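Local structure of MW1564 protein (Staphylococcus aureus, 3NTV) at residues S39-V42 with L43-F46. The protein probably transfers a methyl group from S-adenosylmethionine to a hydroxyl of an acceptor such as caffeoyl-CoA, as a Rossmann-fold O-methyltransferase. Numbering follows the deposited sequence.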
# COMPACT_ATOMS: atom_id res chain seq x y z
N SER A 39 -19.56 -9.01 6.76
CA SER A 39 -20.71 -9.81 6.32
C SER A 39 -20.78 -9.97 4.79
O SER A 39 -21.21 -11.02 4.30
CB SER A 39 -22.02 -9.21 6.83
OG SER A 39 -22.08 -7.81 6.60
N ILE A 40 -20.31 -8.96 4.04
CA ILE A 40 -20.31 -8.96 2.57
C ILE A 40 -19.25 -9.87 1.91
O ILE A 40 -19.37 -10.15 0.71
CB ILE A 40 -20.42 -7.55 1.93
CG1 ILE A 40 -19.33 -6.56 2.43
CG2 ILE A 40 -21.86 -6.99 2.06
CD1 ILE A 40 -19.73 -5.55 3.56
N GLU A 41 -18.27 -10.35 2.68
CA GLU A 41 -17.22 -11.25 2.16
C GLU A 41 -17.79 -12.52 1.52
O GLU A 41 -17.19 -13.06 0.59
CB GLU A 41 -16.17 -11.57 3.25
CG GLU A 41 -14.83 -12.05 2.72
CD GLU A 41 -14.14 -11.21 1.65
OE1 GLU A 41 -14.32 -9.97 1.65
OE2 GLU A 41 -13.39 -11.80 0.85
N VAL A 42 -19.00 -12.94 1.95
CA VAL A 42 -19.73 -14.09 1.42
C VAL A 42 -19.96 -13.96 -0.11
O VAL A 42 -20.02 -14.98 -0.80
CB VAL A 42 -21.05 -14.32 2.21
CG1 VAL A 42 -21.78 -15.57 1.74
CG2 VAL A 42 -20.78 -14.40 3.71
N LEU A 43 -20.01 -12.72 -0.64
CA LEU A 43 -20.20 -12.47 -2.08
C LEU A 43 -19.00 -12.84 -2.96
O LEU A 43 -19.18 -12.99 -4.17
CB LEU A 43 -20.65 -11.03 -2.35
CG LEU A 43 -22.05 -10.67 -1.84
CD1 LEU A 43 -22.18 -9.20 -1.69
CD2 LEU A 43 -23.15 -11.22 -2.77
N ARG A 44 -17.79 -12.98 -2.38
CA ARG A 44 -16.58 -13.38 -3.12
C ARG A 44 -16.83 -14.76 -3.77
O ARG A 44 -16.47 -14.97 -4.93
CB ARG A 44 -15.35 -13.44 -2.17
CG ARG A 44 -14.04 -13.71 -2.91
CD ARG A 44 -12.80 -13.34 -2.09
NE ARG A 44 -12.68 -11.89 -1.87
CZ ARG A 44 -12.17 -11.03 -2.74
NH1 ARG A 44 -11.73 -11.45 -3.92
NH2 ARG A 44 -12.09 -9.74 -2.44
N GLU A 45 -17.55 -15.63 -3.05
CA GLU A 45 -17.98 -16.98 -3.43
C GLU A 45 -18.83 -16.92 -4.70
O GLU A 45 -18.51 -17.60 -5.67
CB GLU A 45 -18.78 -17.62 -2.27
CG GLU A 45 -17.99 -17.92 -0.99
CD GLU A 45 -16.87 -16.97 -0.58
OE1 GLU A 45 -15.72 -17.18 -1.04
OE2 GLU A 45 -17.13 -16.01 0.18
N PHE A 46 -19.85 -16.03 -4.73
CA PHE A 46 -20.70 -15.82 -5.90
C PHE A 46 -19.88 -15.37 -7.12
O PHE A 46 -20.08 -15.89 -8.21
CB PHE A 46 -21.83 -14.81 -5.57
CG PHE A 46 -22.70 -14.42 -6.75
CD1 PHE A 46 -23.82 -15.17 -7.08
CD2 PHE A 46 -22.39 -13.30 -7.52
CE1 PHE A 46 -24.62 -14.82 -8.17
CE2 PHE A 46 -23.19 -12.95 -8.62
CZ PHE A 46 -24.30 -13.71 -8.93
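Arg44 reaches back three residues to pair with Glu41. Its CB lies 3.3 Å from the carbonyl O of Glu41, the same oxygen that accepts the Arg44 N-H at 3.0 Å. CG stands anti to the backbone N (chi1 -174°), as does CG of Glu41, and the two chains lie side by side, pointing the same way. CD comes within 3.4 Å of Glu41 OE2, and a bend at chi3 presents NE to that oxygen in a salt bridge of 2.8 Å. NE approaches on the syn side of the carboxylate, which lies 22° from the guanidinium plane, and its N-H is bent from a straight line at 149°. NH2 bonds to Tyr84 OH and Val55 O. Arginine suits this place because its several N-H groups serve separate acceptors, and glutamate because its two oxygens divide the work, OE2 meeting Arg44 and OE1 Tyr84 OH.

The backbone bonds from Leu43 N to Ile40 O and from Arg44 N to Glu41 O each span three residues, the 3-10 spacing, and carry the loop after helix 22-33 into helix 43-49, outside the Rossmann-fold sheet of this methyltransferase. Leu43 lays CB against Ile40 O at 3.4 Å, and its CD1 faces Ile40 CB loosely; apolar chains suit both positions, since each rests on Met87 of helix 84-90. CG of Glu45 stands beside its backbone N and the chain bends at chi2, bringing OE2 within 3.0 Å of Glu41 O; both oxygens are acceptors, and the pair is not a hydrogen bond.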